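Long-range contacts in endostatin (Mus musculus, PDB 1KOE), which inhibits angiogenesis as the C-terminal fragment of collagen XVIII and probably binds heparin: residues L44-Q49 against C129-T134; E135-T140 against S158-Y163. All coordinates share one frame; numbering follows the deposited sequence.

Interaction 1. Residues L44-Q49 against C129-T134; sequences LSSRLQ and CETWRT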
ATOM      1  N   LEU A  44      -3.457  -0.895   3.680  1.00  7.22           N
ATOM      2  CA  LEU A  44      -4.569   0.028   3.881  1.00  6.87           C
ATOM      3  C   LEU A  44      -5.033  -0.030   5.328  1.00  9.21           C
ATOM      4  O   LEU A  44      -4.905  -1.073   5.972  1.00  9.14           O
ATOM      5  CB  LEU A  44      -5.785  -0.438   3.041  1.00  8.00           C
ATOM      6  CG  LEU A  44      -5.744  -0.598   1.516  1.00  6.24           C
ATOM      7  CD1 LEU A  44      -6.947  -1.383   1.003  1.00  6.93           C
ATOM      8  CD2 LEU A  44      -5.685   0.777   0.873  1.00  9.85           C
ATOM      9  N   SER A  45      -5.521   1.096   5.858  1.00  7.07           N
ATOM     10  CA  SER A  45      -6.144   1.077   7.185  1.00  7.88           C
ATOM     11  C   SER A  45      -7.622   0.756   6.888  1.00 10.02           C
ATOM     12  O   SER A  45      -8.107   1.007   5.780  1.00 11.73           O
ATOM     13  CB  SER A  45      -6.071   2.447   7.864  1.00  8.40           C
ATOM     14  OG  SER A  45      -4.824   2.653   8.492  1.00  8.46           O
ATOM     15  N   SER A  46      -8.337   0.191   7.852  1.00  9.61           N
ATOM     16  CA  SER A  46      -9.757  -0.102   7.658  1.00 10.74           C
ATOM     17  C   SER A  46     -10.460   0.088   9.004  1.00 10.89           C
ATOM     18  O   SER A  46      -9.822   0.449   9.983  1.00 10.38           O
ATOM     19  CB  SER A  46      -9.969  -1.514   7.092  1.00 16.99           C
ATOM     20  OG  SER A  46      -9.358  -2.521   7.905  1.00 22.50           O
ATOM     21  N   ARG A  47     -11.764  -0.159   9.054  1.00 13.32           N
ATOM     22  CA  ARG A  47     -12.514   0.044  10.290  1.00 13.60           C
ATOM     23  C   ARG A  47     -11.915  -0.536  11.567  1.00 12.92           C
ATOM     24  O   ARG A  47     -11.855   0.145  12.584  1.00 16.34           O
ATOM     25  CB  ARG A  47     -13.965  -0.438  10.123  1.00 21.11           C
ATOM     26  CG  ARG A  47     -14.801  -0.365  11.409  1.00 31.07           C
ATOM     27  CD  ARG A  47     -16.302  -0.420  11.117  1.00 51.84           C
ATOM     28  NE  ARG A  47     -16.739   0.726  10.305  1.00 75.25           N
ATOM     29  CZ  ARG A  47     -16.973   1.962  10.768  1.00 83.77           C
ATOM     30  NH1 ARG A  47     -16.827   2.246  12.065  1.00 84.96           N
ATOM     31  NH2 ARG A  47     -17.297   2.936   9.918  1.00 85.63           N
ATOM     32  N   LEU A  48     -11.463  -1.785  11.511  1.00 12.43           N
ATOM     33  CA  LEU A  48     -10.904  -2.450  12.684  1.00 15.55           C
ATOM     34  C   LEU A  48      -9.389  -2.612  12.666  1.00 15.27           C
ATOM     35  O   LEU A  48      -8.813  -3.224  13.564  1.00 17.36           O
ATOM     36  CB  LEU A  48     -11.505  -3.843  12.781  1.00 17.61           C
ATOM     37  CG  LEU A  48     -13.016  -3.882  12.882  1.00 22.06           C
ATOM     38  CD1 LEU A  48     -13.441  -5.330  12.720  1.00 23.60           C
ATOM     39  CD2 LEU A  48     -13.467  -3.300  14.229  1.00 23.85           C
ATOM     40  N   GLN A  49      -8.722  -1.967  11.729  1.00 12.21           N
ATOM     41  CA  GLN A  49      -7.298  -2.171  11.609  1.00 13.64           C
ATOM     42  C   GLN A  49      -6.510  -0.940  11.191  1.00 11.79           C
ATOM     43  O   GLN A  49      -6.855  -0.294  10.216  1.00 14.24           O
ATOM     44  CB  GLN A  49      -7.096  -3.275  10.553  1.00 22.75           C
ATOM     45  CG  GLN A  49      -5.676  -3.520  10.112  1.00 37.49           C
ATOM     46  CD  GLN A  49      -4.986  -4.593  10.925  1.00 46.69           C
ATOM     47  OE1 GLN A  49      -5.087  -5.786  10.608  1.00 52.06           O
ATOM     48  NE2 GLN A  49      -4.232  -4.180  11.945  1.00 48.85           N
ATOM     49  N   CYS A 129     -12.851   5.704   2.265  1.00  8.27           N
ATOM     50  CA  CYS A 129     -13.911   5.265   1.357  1.00  8.39           C
ATOM     51  C   CYS A 129     -14.900   4.294   2.000  1.00  7.82           C
ATOM     52  O   CYS A 129     -15.253   3.281   1.404  1.00  8.83           O
ATOM     53  CB  CYS A 129     -13.298   4.672   0.089  1.00  9.42           C
ATOM     54  SG  CYS A 129     -12.312   5.885  -0.841  1.00  8.90           S
ATOM     55  N   GLU A 130     -15.330   4.624   3.218  1.00  8.61           N
ATOM     56  CA  GLU A 130     -16.272   3.804   3.971  1.00 11.70           C
ATOM     57  C   GLU A 130     -15.733   2.369   4.043  1.00 11.52           C
ATOM     58  O   GLU A 130     -16.389   1.387   3.663  1.00 11.15           O
ATOM     59  CB  GLU A 130     -17.655   3.919   3.331  1.00 12.76           C
ATOM     60  CG  GLU A 130     -18.121   5.395   3.371  1.00 24.58           C
ATOM     61  CD  GLU A 130     -19.329   5.716   2.506  1.00 39.48           C
ATOM     62  OE1 GLU A 130     -20.052   4.788   2.077  1.00 42.95           O
ATOM     63  OE2 GLU A 130     -19.547   6.927   2.267  1.00 49.08           O
ATOM     64  N   THR A 131     -14.515   2.303   4.569  1.00  9.46           N
ATOM     65  CA  THR A 131     -13.744   1.081   4.707  1.00  9.65           C
ATOM     66  C   THR A 131     -13.656   0.311   3.384  1.00 10.00           C
ATOM     67  O   THR A 131     -13.849  -0.901   3.309  1.00 10.46           O
ATOM     68  CB  THR A 131     -14.119   0.237   5.977  1.00 15.01           C
ATOM     69  OG1 THR A 131     -13.109  -0.764   6.206  1.00 18.73           O
ATOM     70  CG2 THR A 131     -15.474  -0.405   5.857  1.00 12.06           C
ATOM     71  N   TRP A 132     -13.337   1.070   2.331  1.00  8.83           N
ATOM     72  CA  TRP A 132     -13.121   0.560   0.976  1.00  7.33           C
ATOM     73  C   TRP A 132     -14.301  -0.160   0.367  1.00  9.24           C
ATOM     74  O   TRP A 132     -14.157  -1.147  -0.359  1.00  9.17           O
ATOM     75  CB  TRP A 132     -11.840  -0.291   0.949  1.00  6.91           C
ATOM     76  CG  TRP A 132     -10.720   0.429   1.648  1.00  7.44           C
ATOM     77  CD1 TRP A 132     -10.189   0.141   2.876  1.00  8.91           C
ATOM     78  CD2 TRP A 132     -10.101   1.654   1.222  1.00  9.25           C
ATOM     79  NE1 TRP A 132      -9.286   1.115   3.249  1.00  9.46           N
ATOM     80  CE2 TRP A 132      -9.213   2.056   2.253  1.00  9.60           C
ATOM     81  CE3 TRP A 132     -10.218   2.452   0.071  1.00  9.02           C
ATOM     82  CZ2 TRP A 132      -8.444   3.227   2.162  1.00 10.78           C
ATOM     83  CZ3 TRP A 132      -9.459   3.608  -0.018  1.00  8.88           C
ATOM     84  CH2 TRP A 132      -8.587   3.986   1.018  1.00  9.58           C
ATOM     85  N   ARG A 133     -15.477   0.395   0.616  1.00  8.34           N
ATOM     86  CA  ARG A 133     -16.696  -0.179   0.094  1.00 10.31           C
ATOM     87  C   ARG A 133     -17.405   0.698  -0.940  1.00 13.63           C
ATOM     88  O   ARG A 133     -18.299   0.224  -1.646  1.00 17.45           O
ATOM     89  CB  ARG A 133     -17.653  -0.519   1.247  1.00 12.83           C
ATOM     90  CG  ARG A 133     -17.180  -1.683   2.103  1.00 13.79           C
ATOM     91  CD  ARG A 133     -18.263  -2.138   3.079  1.00 21.22           C
ATOM     92  NE  ARG A 133     -17.796  -3.317   3.807  1.00 39.86           N
ATOM     93  CZ  ARG A 133     -17.746  -3.417   5.136  1.00 53.84           C
ATOM     94  NH1 ARG A 133     -18.162  -2.407   5.904  1.00 52.16           N
ATOM     95  NH2 ARG A 133     -17.161  -4.476   5.695  1.00 58.09           N
ATOM     96  N   THR A 134     -16.969   1.939  -1.103  1.00 10.29           N
ATOM     97  CA  THR A 134     -17.641   2.799  -2.054  1.00 10.70           C
ATOM     98  C   THR A 134     -16.708   3.486  -3.031  1.00  7.92           C
ATOM     99  O   THR A 134     -15.557   3.778  -2.699  1.00 12.00           O
ATOM    100  CB  THR A 134     -18.451   3.894  -1.318  1.00 12.98           C
ATOM    101  OG1 THR A 134     -19.301   4.581  -2.260  1.00 14.76           O
ATOM    102  CG2 THR A 134     -17.510   4.894  -0.650  1.00 11.47           C
TER
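A single left-handed helical turn, 129-132, turns Thr131 and Trp132 against Ser45 and its neighbours in the loop after strand 40-42. All four of its residues have positive phi. The turn is closed by Arg133 N, which bonds to Cys129 O at 3.0 Å. Trp132 gives the largest share of the contact. Its indole NE1 donates to Ser45 O at 2.8 Å. This bond is nearly straight (169° at the hydrogen). The oxygen lies almost in the plane of the indole, and NE1 meets it close to the line of the carbonyl bond. The buried indole N-H is thus satisfied by main chain, which also limits how the ring can rotate. Leu44 covers one face of the same ring. Its CG stands anti to the carbonyl carbon (chi1 -59°), and both methyls reach the indole. CD1 forms a CH-pi contact 4.0 Å from the centroid of the five-membered ring, nearly on the ring normal. CD2 lies over the rim of the six-membered ring, 3.9 Å from CZ2. Thr131 makes the second polar link. Its OG1 is anti to the backbone N (chi1 -166°) and accepts from Arg47 N at 3.2 Å. Arg47 is the second residue of the type I turn Ser46 to Gln49. The same OG1 packs closely on Ser46 CB, at 3.3 Å. The indole also meets the ring of Trp114 at a steep angle. Leu44 and Ser46 rest on Ile20 of helix 19-33, while Trp132 reaches strand 112-114, the edge strand of the three-stranded sheet.

Interaction 2. Residues E135-T140 against S158-Y163; sequences ETTGAT and SCHNSY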
ATOM      1  N   GLU A 135     -17.201   3.705  -4.243  1.00  8.88           N
ATOM      2  CA  GLU A 135     -16.445   4.418  -5.260  1.00 11.22           C
ATOM      3  C   GLU A 135     -17.225   5.679  -5.694  1.00 12.64           C
ATOM      4  O   GLU A 135     -16.965   6.253  -6.757  1.00 14.03           O
ATOM      5  CB  GLU A 135     -16.108   3.517  -6.457  1.00 12.02           C
ATOM      6  CG  GLU A 135     -17.297   2.946  -7.252  1.00 13.79           C
ATOM      7  CD  GLU A 135     -16.844   2.450  -8.620  1.00 24.86           C
ATOM      8  OE1 GLU A 135     -16.128   1.428  -8.675  1.00 25.32           O
ATOM      9  OE2 GLU A 135     -17.163   3.101  -9.642  1.00 26.85           O
ATOM     10  N   THR A 136     -18.152   6.126  -4.849  1.00 11.26           N
ATOM     11  CA  THR A 136     -18.946   7.323  -5.142  1.00 12.66           C
ATOM     12  C   THR A 136     -18.027   8.554  -5.196  1.00 13.21           C
ATOM     13  O   THR A 136     -17.019   8.611  -4.466  1.00 13.27           O
ATOM     14  CB  THR A 136     -20.052   7.526  -4.083  1.00 16.48           C
ATOM     15  OG1 THR A 136     -20.955   8.545  -4.524  1.00 32.58           O
ATOM     16  CG2 THR A 136     -19.462   7.931  -2.752  1.00 15.77           C
ATOM     17  N   THR A 137     -18.361   9.542  -6.038  1.00 10.07           N
ATOM     18  CA  THR A 137     -17.494  10.721  -6.159  1.00 10.48           C
ATOM     19  C   THR A 137     -17.394  11.617  -4.938  1.00 11.19           C
ATOM     20  O   THR A 137     -16.364  12.259  -4.726  1.00 13.84           O
ATOM     21  CB  THR A 137     -17.840  11.619  -7.370  1.00 11.25           C
ATOM     22  OG1 THR A 137     -19.135  12.204  -7.191  1.00 11.26           O
ATOM     23  CG2 THR A 137     -17.812  10.830  -8.658  1.00 12.70           C
ATOM     24  N   GLY A 138     -18.464  11.666  -4.152  1.00 12.95           N
ATOM     25  CA  GLY A 138     -18.488  12.496  -2.967  1.00 13.46           C
ATOM     26  C   GLY A 138     -17.720  11.965  -1.778  1.00 16.29           C
ATOM     27  O   GLY A 138     -17.352  12.740  -0.897  1.00 22.92           O
ATOM     28  N   ALA A 139     -17.481  10.662  -1.713  1.00 12.83           N
ATOM     29  CA  ALA A 139     -16.741  10.114  -0.578  1.00 12.40           C
ATOM     30  C   ALA A 139     -15.234  10.226  -0.838  1.00 10.43           C
ATOM     31  O   ALA A 139     -14.814  10.263  -2.000  1.00 10.44           O
ATOM     32  CB  ALA A 139     -17.128   8.667  -0.357  1.00 10.70           C
ATOM     33  N   THR A 140     -14.432  10.281   0.227  1.00  9.22           N
ATOM     34  CA  THR A 140     -12.988  10.372   0.053  1.00  9.06           C
ATOM     35  C   THR A 140     -12.191   9.295   0.769  1.00 10.02           C
ATOM     36  O   THR A 140     -12.652   8.671   1.742  1.00 10.24           O
ATOM     37  CB  THR A 140     -12.396  11.747   0.496  1.00 14.14           C
ATOM     38  OG1 THR A 140     -12.542  11.906   1.910  1.00 21.05           O
ATOM     39  CG2 THR A 140     -13.070  12.897  -0.245  1.00 17.07           C
ATOM     40  N   SER A 158     -11.150  11.740  -4.038  1.00  9.52           N
ATOM     41  CA  SER A 158     -12.458  11.152  -4.310  1.00 10.89           C
ATOM     42  C   SER A 158     -12.278   9.646  -4.512  1.00  9.64           C
ATOM     43  O   SER A 158     -11.396   9.205  -5.266  1.00  9.24           O
ATOM     44  CB  SER A 158     -13.063  11.741  -5.586  1.00 10.02           C
ATOM     45  OG  SER A 158     -14.184  11.004  -6.042  1.00 10.54           O
ATOM     46  N   CYS A 159     -13.186   8.886  -3.914  1.00  8.90           N
ATOM     47  CA  CYS A 159     -13.166   7.436  -3.994  1.00 10.24           C
ATOM     48  C   CYS A 159     -13.404   6.892  -5.385  1.00  9.59           C
ATOM     49  O   CYS A 159     -13.186   5.704  -5.646  1.00  9.50           O
ATOM     50  CB  CYS A 159     -14.173   6.857  -3.010  1.00  8.51           C
ATOM     51  SG  CYS A 159     -13.727   7.269  -1.299  1.00 10.52           S
ATOM     52  N   HIS A 160     -13.867   7.749  -6.284  1.00  8.62           N
ATOM     53  CA  HIS A 160     -14.116   7.322  -7.641  1.00  9.50           C
ATOM     54  C   HIS A 160     -12.813   7.163  -8.477  1.00  9.12           C
ATOM     55  O   HIS A 160     -12.831   6.614  -9.585  1.00 11.63           O
ATOM     56  CB  HIS A 160     -15.102   8.272  -8.315  1.00  9.64           C
ATOM     57  CG  HIS A 160     -15.654   7.734  -9.591  1.00  9.70           C
ATOM     58  ND1 HIS A 160     -15.167   8.103 -10.822  1.00 14.69           N
ATOM     59  CD2 HIS A 160     -16.625   6.825  -9.819  1.00 15.57           C
ATOM     60  CE1 HIS A 160     -15.818   7.442 -11.764  1.00 19.73           C
ATOM     61  NE2 HIS A 160     -16.709   6.660 -11.179  1.00 23.00           N
ATOM     62  N   ASN A 161     -11.700   7.672  -7.955  1.00  8.35           N
ATOM     63  CA  ASN A 161     -10.410   7.542  -8.627  1.00  8.97           C
ATOM     64  C   ASN A 161      -9.910   6.084  -8.582  1.00 10.39           C
ATOM     65  O   ASN A 161     -10.136   5.372  -7.595  1.00 11.28           O
ATOM     66  CB  ASN A 161      -9.365   8.416  -7.919  1.00  8.79           C
ATOM     67  CG  ASN A 161      -9.483   9.887  -8.284  1.00  8.51           C
ATOM     68  OD1 ASN A 161      -9.163  10.283  -9.394  1.00 11.82           O
ATOM     69  ND2 ASN A 161      -9.920  10.693  -7.339  1.00 11.49           N
ATOM     70  N   SER A 162      -9.204   5.676  -9.634  1.00 10.29           N
ATOM     71  CA  SER A 162      -8.609   4.337  -9.730  1.00 10.47           C
ATOM     72  C   SER A 162      -7.119   4.541  -9.486  1.00 10.29           C
ATOM     73  O   SER A 162      -6.413   5.063 -10.352  1.00 11.16           O
ATOM     74  CB  SER A 162      -8.848   3.704 -11.113  1.00 14.97           C
ATOM     75  OG  SER A 162     -10.181   3.229 -11.230  1.00 28.18           O
ATOM     76  N   TYR A 163      -6.676   4.163  -8.285  1.00  9.29           N
ATOM     77  CA  TYR A 163      -5.300   4.332  -7.832  1.00  8.49           C
ATOM     78  C   TYR A 163      -4.594   2.985  -7.588  1.00  9.73           C
ATOM     79  O   TYR A 163      -5.207   1.913  -7.608  1.00  8.08           O
ATOM     80  CB  TYR A 163      -5.305   5.123  -6.505  1.00  7.10           C
ATOM     81  CG  TYR A 163      -5.595   6.615  -6.604  1.00  7.59           C
ATOM     82  CD1 TYR A 163      -5.501   7.298  -7.824  1.00 10.11           C
ATOM     83  CD2 TYR A 163      -5.917   7.342  -5.464  1.00  8.62           C
ATOM     84  CE1 TYR A 163      -5.702   8.685  -7.900  1.00  9.19           C
ATOM     85  CE2 TYR A 163      -6.120   8.710  -5.524  1.00 11.31           C
ATOM     86  CZ  TYR A 163      -6.013   9.374  -6.743  1.00 12.94           C
ATOM     87  OH  TYR A 163      -6.228  10.730  -6.784  1.00 16.38           O
TER
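Ser158 OG is gripped twice: it donates to Thr137 O across the contact at 2.8 Å and accepts from His160 N at 3.3 Å. The second bond makes an ST turn at the end of strand 155-158, where the chain also forms a type I turn from Ser158 to Asn161. OG stands anti to the backbone N of Ser158 (chi1 167°), which brings it to both partners. It meets the Thr137 carbonyl from the side, with a C=O...OG angle of 109°. The family belongs to the C-type lectin clan, and this contact joins the two ends of the hairpin formed by strands 140-145 and 155-158. There Thr140 and Ser158 are an antiparallel non-hydrogen-bonded pair. Next to them, Cys159 N donates to Ala139 O at 2.9 Å. The Ser158 carbonyl holds Asn161 twice, through its backbone N and through ND2. Cys159 is the buried centre. Its SG is disulfide-bonded to Cys129 and packs on Ala139 CB at 3.8 Å, while its CB lies near Thr136 O. His160, at the exposed side, runs alongside Thr137, whose CG2 touches His160 CB at 3.7 Å. The Glu135 side chain crosses that of His160 at a slant. Its carboxylate plane is nearly perpendicular to the ring, and OE2 comes only loosely near CD2. OE1 bonds instead to Ser14 OG. The backbone oxygen Glu135 O comes closer, lying in the ring plane at the edge of the imidazole, 3.1 Å from His160 CD2.

Overall arrangement
From the N terminus, the chain passes helix 19-33 and strand 40-42 before it reaches 44-49. Interaction 1 then closes a long loop of 79 residues, which includes strands 65-66, 72-74 and 112-114. Residue 135 follows 134 directly, so interaction 2 opens where interaction 1 ends. It closes 17 residues, most of the hairpin 140-145 and 155-158. The two contacts are in series; they neither nest nor cross. Their centres are 13 Å apart. The Cys129-Cys159 disulfide joins them, and Cys129 N is probably hydrogen-bonded to Thr140 O. Together they tie the loop after strand 40-42 to the base of the three-stranded sheet's hairpin.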